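Local coordinates for ancillary protein 1 (Streptococcus pyogenes, PDB 2XI9) that is presented on the pilus as an adhesin and needs an unusual internal thioester bond for efficient interaction with host cells, at residues V103-D108 / E113-E118; R195-Y200 / S310-Q315. All blocks are in the same frame, centred on the assembly; numbering follows the deposited sequence.

Contact 1: V103-D108 / E113-E118; sequences VYTIID and ENPNKE
Val103 and Asn114 meet through one backbone hydrogen bond and a pair of side chains that lie side by side and point the same way. Asn114 N donates to Val103 O over 2.9 Å, with an N-H...O angle of 161°, which closes the end of an antiparallel hairpin ladder. Tyr104 and Glu113 form the adjoining non-hydrogen-bonded pair, their CA atoms 4.4 Å apart and their side chains diverging. Val103 turns CG1 anti to its own backbone N (chi1 175°), and that methyl rests 4.1 Å from Asn114 CB. Asn114 has its CG likewise anti to the backbone N, which carries its amide along the flank of the valine. There the amide is fixed by an Asx turn: Asn116 N donates to Asn114 OD1 at 3.1 Å from above the carbonyl plane, 69° out of it, while Asn114 ND2 is taken up by Asp323 and the carbonyl of Ile324. The amide therefore has both ends engaged. Tyr104 swings its ring back along the strand, and CD1 comes obliquely to 3.7 Å from Glu113 CA. Thr105 points its hydroxyl at the Pro115 ring, Thr105 OG1 lying 3.6 Å from Pro115 CD. With OG1 between the backbone N and carbonyl carbon, the threonine presents its oxygen to the proline and its CG2 to Asn114 OD1. A water accepts from Val103 N at 2.9 Å and, weakly, from Lys117 NZ. Strand 102-107, part of the prealbumin-like domain, lies between strands 94-99 and 110-113 in a six-stranded antiparallel sheet. After Asn114 the chain leaves this sheet and joins the edge of another as strand 117-119, beside strand 321-329, whose Asp323 and Ile325 pack on Val103.

Contact 2: R195-Y200 / S310-Q315; sequences RDLFKY and SLIGTQ
Leu197 and Tyr200 bring a short turn of the thioester domain up to Ser310, just ahead of strand 311-313, and Ile312 in its middle; this strand lies inside a seven-stranded mixed sheet. The segment 195-200 follows strand 189-193 and ends in a 3-10 turn, for which the evidence is the Tyr200 N to Leu197 O backbone bond of 3.0 Å. All four touching residues are buried, yet only 107 Å² is buried between the two segments, so they meet at two points rather than along a continuous interface.

The apolar contact joins two methyls. Leu197 CD1 and Ile312 CD1 are 4.0 Å apart, and the side chains cross at about a right angle. Ile312 holds CG1 anti to its backbone N (chi1 -179°), then bends at chi2 (66°), which brings CD1 to the leucine. Leu197 also packs on Phe212 and Leu213 of helix 209-222 and Ile312 on Ile216, making this pair part of a core between helix and sheet.

In the mixed contact Ser310 OG approaches the Tyr200 ring obliquely, 4.2 Å from Tyr200 CD1. No hydrogen bond crosses between the segments. Asn162 ties them together instead, accepting from Ser310 N and donating to Tyr200 O.

Within 195-200 a methylene-on-ring contact and a salt bridge brace the turn. Lys199 CG lies over the centre of one face of the Tyr200 ring, 3.6 Å above its plane. Beyond it, Lys199 NZ, which also pairs with Glu328, makes the salt bridge to Asp196 OD2 at 2.6 Å, from 36° out of the carboxylate plane.

The two contacts follow one another along the chain, 103-118 closing before 195-315 opens, and their centres lie about 16 Å apart. Contact 1 lies about 17 Å from the chain centre and contact 2 about 2 Å from it. Arg195 bridges them: its NH1 forms a salt bridge with Glu113 OE1 at 3.1 Å, and its CB packs 3.5 Å from Pro115 O. Glu113 also pairs with Lys102 through OE2. Asp196 adds to the join, touching Pro115 and accepting a weak hydrogen bond from Asn116 ND2. The residues just ahead of Leu197 are thus held against residues 113-116, which follow strand 102-107 and its hairpin partner and lead into strand 117-119.

Contact 1: V103-D108 / E113-E118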
ATOM      1  N   VAL A 103      10.115  -6.831  16.980  1.00 32.84           N
ATOM      2  CA  VAL A 103       8.789  -7.185  17.451  1.00 31.42           C
ATOM      3  C   VAL A 103       8.249  -8.295  16.556  1.00 30.38           C
ATOM      4  O   VAL A 103       8.415  -8.277  15.323  1.00 28.74           O
ATOM      5  CB  VAL A 103       7.834  -5.970  17.455  1.00 29.47           C
ATOM      6  CG1 VAL A 103       6.419  -6.386  17.838  1.00 27.94           C
ATOM      7  CG2 VAL A 103       8.336  -4.879  18.416  1.00 30.54           C
ATOM      8  N   TYR A 104       7.601  -9.256  17.191  1.00 31.10           N
ATOM      9  CA  TYR A 104       7.063 -10.421  16.518  1.00 31.98           C
ATOM     10  C   TYR A 104       5.633 -10.631  16.960  1.00 32.09           C
ATOM     11  O   TYR A 104       5.349 -10.607  18.145  1.00 33.17           O
ATOM     12  CB  TYR A 104       7.868 -11.682  16.863  1.00 34.97           C
ATOM     13  CG  TYR A 104       9.350 -11.591  16.570  1.00 38.12           C
ATOM     14  CD1 TYR A 104       9.837 -11.817  15.295  1.00 40.57           C
ATOM     15  CD2 TYR A 104      10.263 -11.287  17.578  1.00 43.20           C
ATOM     16  CE1 TYR A 104      11.199 -11.734  15.017  1.00 43.21           C
ATOM     17  CE2 TYR A 104      11.631 -11.201  17.316  1.00 44.90           C
ATOM     18  CZ  TYR A 104      12.096 -11.427  16.036  1.00 44.95           C
ATOM     19  OH  TYR A 104      13.451 -11.353  15.763  1.00 45.27           O
ATOM     20  N   THR A 105       4.746 -10.850  16.003  1.00 31.44           N
ATOM     21  CA  THR A 105       3.376 -11.189  16.288  1.00 32.52           C
ATOM     22  C   THR A 105       3.275 -12.723  16.321  1.00 35.97           C
ATOM     23  O   THR A 105       3.967 -13.429  15.567  1.00 35.24           O
ATOM     24  CB  THR A 105       2.429 -10.479  15.282  1.00 30.70           C
ATOM     25  OG1 THR A 105       2.862 -10.711  13.943  1.00 31.22           O
ATOM     26  CG2 THR A 105       2.468  -8.945  15.513  1.00 29.81           C
ATOM     27  N   ILE A 106       2.474 -13.227  17.256  1.00 38.87           N
ATOM     28  CA  ILE A 106       2.408 -14.648  17.550  1.00 43.11           C
ATOM     29  C   ILE A 106       0.973 -15.134  17.429  1.00 45.56           C
ATOM     30  O   ILE A 106       0.161 -14.896  18.328  1.00 47.44           O
ATOM     31  CB  ILE A 106       2.912 -14.941  18.967  1.00 45.42           C
ATOM     32  CG1 ILE A 106       4.413 -14.651  19.070  1.00 45.60           C
ATOM     33  CG2 ILE A 106       2.642 -16.392  19.336  1.00 49.15           C
ATOM     34  CD1 ILE A 106       4.872 -14.345  20.467  1.00 48.87           C
ATOM     35  N   ILE A 107       0.665 -15.805  16.318  1.00 46.77           N
ATOM     36  CA  ILE A 107      -0.676 -16.351  16.086  1.00 48.82           C
ATOM     37  C   ILE A 107      -0.599 -17.855  15.849  1.00 51.98           C
ATOM     38  O   ILE A 107       0.008 -18.315  14.874  1.00 51.93           O
ATOM     39  CB  ILE A 107      -1.412 -15.671  14.889  1.00 46.73           C
ATOM     40  CG1 ILE A 107      -0.821 -14.304  14.563  1.00 44.44           C
ATOM     41  CG2 ILE A 107      -2.893 -15.509  15.211  1.00 48.62           C
ATOM     42  CD1 ILE A 107      -1.509 -13.567  13.386  1.00 43.79           C
ATOM     43  N   ASP A 108      -1.209 -18.603  16.766  1.00 55.06           N
ATOM     44  CA  ASP A 108      -1.353 -20.060  16.684  1.00 59.04           C
ATOM     45  C   ASP A 108      -0.099 -20.834  16.234  1.00 59.44           C
ATOM     46  O   ASP A 108      -0.025 -21.337  15.101  1.00 59.89           O
ATOM     47  CB  ASP A 108      -2.571 -20.427  15.820  1.00 60.46           C
ATOM     48  CG  ASP A 108      -3.893 -20.094  16.505  1.00 62.07           C
ATOM     49  OD1 ASP A 108      -4.273 -18.898  16.501  1.00 61.48           O
ATOM     50  OD2 ASP A 108      -4.540 -21.025  17.048  1.00 67.17           O
ATOM     51  N   GLU A 113       7.873 -11.865  12.145  1.00 28.45           N
ATOM     52  CA  GLU A 113       8.261 -10.474  12.269  1.00 27.43           C
ATOM     53  C   GLU A 113       7.036  -9.597  12.072  1.00 24.25           C
ATOM     54  O   GLU A 113       6.220  -9.850  11.179  1.00 21.47           O
ATOM     55  CB  GLU A 113       9.343 -10.100  11.254  1.00 28.48           C
ATOM     56  CG  GLU A 113       9.677  -8.615  11.297  1.00 32.17           C
ATOM     57  CD  GLU A 113      10.910  -8.216  10.512  1.00 36.90           C
ATOM     58  OE1 GLU A 113      11.034  -6.988  10.256  1.00 41.38           O
ATOM     59  OE2 GLU A 113      11.736  -9.099  10.150  1.00 41.64           O
ATOM     60  N   ASN A 114       6.905  -8.571  12.906  1.00 23.09           N
ATOM     61  CA  ASN A 114       5.776  -7.652  12.822  1.00 21.30           C
ATOM     62  C   ASN A 114       5.577  -7.121  11.392  1.00 19.87           C
ATOM     63  O   ASN A 114       6.462  -6.472  10.851  1.00 18.34           O
ATOM     64  CB  ASN A 114       5.995  -6.503  13.788  1.00 21.82           C
ATOM     65  CG  ASN A 114       4.832  -5.556  13.871  1.00 20.61           C
ATOM     66  OD1 ASN A 114       3.705  -5.828  13.421  1.00 19.43           O
ATOM     67  ND2 ASN A 114       5.108  -4.405  14.437  1.00 18.89           N
ATOM     68  N   PRO A 115       4.413  -7.412  10.781  1.00 18.79           N
ATOM     69  CA  PRO A 115       4.148  -6.891   9.431  1.00 17.78           C
ATOM     70  C   PRO A 115       3.812  -5.429   9.398  1.00 16.05           C
ATOM     71  O   PRO A 115       3.865  -4.824   8.323  1.00 15.40           O
ATOM     72  CB  PRO A 115       2.938  -7.693   8.951  1.00 18.67           C
ATOM     73  CG  PRO A 115       2.396  -8.391  10.140  1.00 20.58           C
ATOM     74  CD  PRO A 115       3.342  -8.282  11.281  1.00 20.00           C
ATOM     75  N   ASN A 116       3.430  -4.848  10.537  1.00 16.03           N
ATOM     76  CA  ASN A 116       2.964  -3.491  10.556  1.00 15.51           C
ATOM     77  C   ASN A 116       4.025  -2.513  11.073  1.00 16.40           C
ATOM     78  O   ASN A 116       4.244  -2.391  12.262  1.00 17.78           O
ATOM     79  CB  ASN A 116       1.683  -3.417  11.374  1.00 15.56           C
ATOM     80  CG  ASN A 116       0.661  -4.436  10.907  1.00 17.22           C
ATOM     81  OD1 ASN A 116       0.366  -5.406  11.606  1.00 17.71           O
ATOM     82  ND2 ASN A 116       0.181  -4.264   9.679  1.00 14.72           N
ATOM     83  N   LYS A 117       4.658  -1.817  10.132  1.00 15.45           N
ATOM     84  CA  LYS A 117       5.654  -0.827  10.407  1.00 15.88           C
ATOM     85  C   LYS A 117       5.138   0.421   9.701  1.00 14.65           C
ATOM     86  O   LYS A 117       4.911   0.402   8.510  1.00 13.53           O
ATOM     87  CB  LYS A 117       7.010  -1.301   9.888  1.00 18.39           C
ATOM     88  CG  LYS A 117       7.457  -2.599  10.592  1.00 23.70           C
ATOM     89  CD  LYS A 117       8.909  -2.980  10.370  1.00 31.43           C
ATOM     90  CE  LYS A 117       9.857  -2.347  11.410  1.00 34.43           C
ATOM     91  NZ  LYS A 117       9.466  -2.640  12.803  1.00 39.32           N
ATOM     92  N   GLU A 118       4.874   1.470  10.471  1.00 14.00           N
ATOM     93  CA  GLU A 118       4.199   2.655   9.953  1.00 13.71           C
ATOM     94  C   GLU A 118       4.829   3.930  10.482  1.00 14.81           C
ATOM     95  O   GLU A 118       5.452   3.931  11.524  1.00 15.81           O
ATOM     96  CB  GLU A 118       2.714   2.613  10.309  1.00 13.17           C
ATOM     97  CG  GLU A 118       2.027   1.309   9.911  1.00 14.69           C
ATOM     98  CD  GLU A 118       0.527   1.260  10.248  1.00 15.74           C
ATOM     99  OE1 GLU A 118      -0.008   2.198  10.892  1.00 15.27           O
ATOM    100  OE2 GLU A 118      -0.091   0.236   9.874  1.00 17.07           O
TER
HETATM  101  O   HOH W   1      10.126  -5.575  14.316  1.00 44.91           O

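Contact 2: R195-Y200 / S310-Q315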
ATOM      1  N   ARG A 195       3.929  -4.842   3.598  1.00 11.08           N
ATOM      2  CA  ARG A 195       3.662  -6.139   4.118  1.00 12.05           C
ATOM      3  C   ARG A 195       2.159  -6.126   4.491  1.00 13.39           C
ATOM      4  O   ARG A 195       1.585  -5.086   4.813  1.00 13.36           O
ATOM      5  CB  ARG A 195       4.517  -6.446   5.345  1.00 13.44           C
ATOM      6  CG  ARG A 195       6.044  -6.095   5.273  1.00 12.94           C
ATOM      7  CD  ARG A 195       6.693  -6.262   6.631  1.00 16.36           C
ATOM      8  NE  ARG A 195       8.136  -5.958   6.593  1.00 19.19           N
ATOM      9  CZ  ARG A 195       8.930  -5.889   7.663  1.00 21.53           C
ATOM     10  NH1 ARG A 195       8.459  -6.068   8.888  1.00 21.15           N
ATOM     11  NH2 ARG A 195      10.225  -5.633   7.505  1.00 22.30           N
ATOM     12  N   ASP A 196       1.518  -7.266   4.431  1.00 15.13           N
ATOM     13  CA  ASP A 196       0.114  -7.345   4.844  1.00 16.16           C
ATOM     14  C   ASP A 196      -0.732  -6.440   3.955  1.00 14.60           C
ATOM     15  O   ASP A 196      -1.502  -5.600   4.443  1.00 15.66           O
ATOM     16  CB  ASP A 196      -0.011  -6.935   6.318  1.00 17.60           C
ATOM     17  CG  ASP A 196      -1.370  -7.265   6.931  1.00 23.09           C
ATOM     18  OD1 ASP A 196      -2.013  -8.262   6.500  1.00 23.57           O
ATOM     19  OD2 ASP A 196      -1.769  -6.503   7.875  1.00 29.62           O
ATOM     20  N   LEU A 197      -0.553  -6.610   2.657  1.00 12.16           N
ATOM     21  CA  LEU A 197      -1.103  -5.735   1.642  1.00 11.31           C
ATOM     22  C   LEU A 197      -2.422  -6.278   1.038  1.00 11.87           C
ATOM     23  O   LEU A 197      -3.142  -5.561   0.346  1.00 11.96           O
ATOM     24  CB  LEU A 197      -0.100  -5.538   0.520  1.00  9.77           C
ATOM     25  CG  LEU A 197       1.208  -4.784   0.844  1.00 10.57           C
ATOM     26  CD1 LEU A 197       1.975  -4.508  -0.419  1.00 13.26           C
ATOM     27  CD2 LEU A 197       0.819  -3.477   1.594  1.00 14.98           C
ATOM     28  N   PHE A 198      -2.681  -7.556   1.236  1.00 11.94           N
ATOM     29  CA  PHE A 198      -3.833  -8.198   0.617  1.00 12.18           C
ATOM     30  C   PHE A 198      -5.124  -7.472   0.960  1.00 13.39           C
ATOM     31  O   PHE A 198      -6.009  -7.335   0.109  1.00 14.15           O
ATOM     32  CB  PHE A 198      -3.944  -9.644   1.094  1.00 12.88           C
ATOM     33  CG  PHE A 198      -4.833 -10.484   0.250  1.00 12.31           C
ATOM     34  CD1 PHE A 198      -6.148 -10.710   0.601  1.00 15.53           C
ATOM     35  CD2 PHE A 198      -4.339 -11.041  -0.921  1.00 14.43           C
ATOM     36  CE1 PHE A 198      -6.967 -11.530  -0.199  1.00 17.08           C
ATOM     37  CE2 PHE A 198      -5.149 -11.833  -1.731  1.00 16.69           C
ATOM     38  CZ  PHE A 198      -6.449 -12.087  -1.362  1.00 14.16           C
ATOM     39  N   LYS A 199      -5.217  -7.017   2.211  1.00 14.78           N
ATOM     40  CA  LYS A 199      -6.387  -6.310   2.717  1.00 16.18           C
ATOM     41  C   LYS A 199      -6.736  -5.045   1.932  1.00 16.24           C
ATOM     42  O   LYS A 199      -7.886  -4.609   2.019  1.00 15.94           O
ATOM     43  CB  LYS A 199      -6.231  -5.951   4.194  1.00 17.76           C
ATOM     44  CG  LYS A 199      -5.118  -4.951   4.475  1.00 18.09           C
ATOM     45  CD  LYS A 199      -4.951  -4.667   5.940  1.00 22.09           C
ATOM     46  CE  LYS A 199      -4.633  -5.882   6.732  1.00 25.68           C
ATOM     47  NZ  LYS A 199      -4.144  -5.525   8.100  1.00 31.04           N
ATOM     48  N   TYR A 200      -5.777  -4.470   1.186  1.00 14.02           N
ATOM     49  CA  TYR A 200      -6.043  -3.252   0.417  1.00 13.73           C
ATOM     50  C   TYR A 200      -6.633  -3.482  -0.972  1.00 14.21           C
ATOM     51  O   TYR A 200      -6.985  -2.517  -1.653  1.00 15.08           O
ATOM     52  CB  TYR A 200      -4.806  -2.367   0.338  1.00 13.14           C
ATOM     53  CG  TYR A 200      -4.244  -2.076   1.693  1.00 12.14           C
ATOM     54  CD1 TYR A 200      -4.894  -1.220   2.552  1.00 16.93           C
ATOM     55  CD2 TYR A 200      -3.081  -2.701   2.142  1.00 13.88           C
ATOM     56  CE1 TYR A 200      -4.415  -0.975   3.827  1.00 15.82           C
ATOM     57  CE2 TYR A 200      -2.580  -2.465   3.410  1.00 15.77           C
ATOM     58  CZ  TYR A 200      -3.253  -1.591   4.252  1.00 15.70           C
ATOM     59  OH  TYR A 200      -2.775  -1.364   5.517  1.00 16.79           O
ATOM     60  N   SER A 310      -4.819   3.238  -2.761  1.00 10.96           N
ATOM     61  CA  SER A 310      -3.562   3.021  -2.083  1.00 10.46           C
ATOM     62  C   SER A 310      -2.502   2.847  -3.180  1.00  9.80           C
ATOM     63  O   SER A 310      -2.844   2.694  -4.353  1.00 10.13           O
ATOM     64  CB  SER A 310      -3.611   1.803  -1.165  1.00  9.92           C
ATOM     65  OG  SER A 310      -4.455   2.044  -0.039  1.00 14.50           O
ATOM     66  N   LEU A 311      -1.231   2.975  -2.800  1.00 10.05           N
ATOM     67  CA  LEU A 311      -0.105   3.028  -3.730  1.00  9.95           C
ATOM     68  C   LEU A 311       1.052   2.144  -3.261  1.00  9.85           C
ATOM     69  O   LEU A 311       1.509   2.248  -2.102  1.00 10.13           O
ATOM     70  CB  LEU A 311       0.427   4.477  -3.900  1.00 10.04           C
ATOM     71  CG  LEU A 311      -0.647   5.531  -4.145  1.00 12.74           C
ATOM     72  CD1 LEU A 311      -0.133   6.958  -3.783  1.00 10.91           C
ATOM     73  CD2 LEU A 311      -1.268   5.420  -5.575  1.00  9.52           C
ATOM     74  N   ILE A 312       1.525   1.304  -4.176  1.00  8.52           N
ATOM     75  CA  ILE A 312       2.706   0.512  -3.987  1.00  9.35           C
ATOM     76  C   ILE A 312       3.941   1.226  -4.544  1.00  8.42           C
ATOM     77  O   ILE A 312       3.952   1.683  -5.665  1.00  9.23           O
ATOM     78  CB  ILE A 312       2.565  -0.922  -4.616  1.00  8.97           C
ATOM     79  CG1 ILE A 312       3.833  -1.741  -4.358  1.00  9.70           C
ATOM     80  CG2 ILE A 312       2.218  -0.863  -6.106  1.00 10.36           C
ATOM     81  CD1 ILE A 312       4.081  -2.078  -2.841  1.00  7.94           C
ATOM     82  N   GLY A 313       4.993   1.244  -3.750  1.00  8.31           N
ATOM     83  CA  GLY A 313       6.175   1.983  -4.041  1.00  8.76           C
ATOM     84  C   GLY A 313       7.222   1.176  -4.753  1.00  8.15           C
ATOM     85  O   GLY A 313       7.047  -0.025  -5.003  1.00  9.60           O
ATOM     86  N   THR A 314       8.312   1.868  -5.052  1.00  8.77           N
ATOM     87  CA  THR A 314       9.456   1.331  -5.792  1.00  7.94           C
ATOM     88  C   THR A 314      10.769   1.437  -5.041  1.00  8.14           C
ATOM     89  O   THR A 314      11.810   0.982  -5.556  1.00  9.42           O
ATOM     90  CB  THR A 314       9.607   2.044  -7.142  1.00  7.78           C
ATOM     91  OG1 THR A 314       9.713   3.462  -6.933  1.00  8.43           O
ATOM     92  CG2 THR A 314       8.438   1.762  -8.012  1.00  7.90           C
ATOM     93  N   GLN A 315      10.745   2.021  -3.840  1.00  7.91           N
ATOM     94  CA  GLN A 315      11.936   2.250  -3.017  1.00  9.77           C
ATOM     95  C   GLN A 315      11.604   1.725  -1.603  1.00  9.25           C
ATOM     96  O   GLN A 315      10.481   1.315  -1.365  1.00  8.96           O
ATOM     97  CB  GLN A 315      12.312   3.742  -2.976  1.00  9.90           C
ATOM     98  CG  GLN A 315      12.626   4.357  -4.405  1.00  9.66           C
ATOM     99  CD  GLN A 315      12.785   5.884  -4.383  1.00 15.86           C
ATOM    100  OE1 GLN A 315      12.759   6.503  -3.322  1.00 16.34           O
ATOM    101  NE2 GLN A 315      12.975   6.494  -5.571  1.00 13.08           N
TER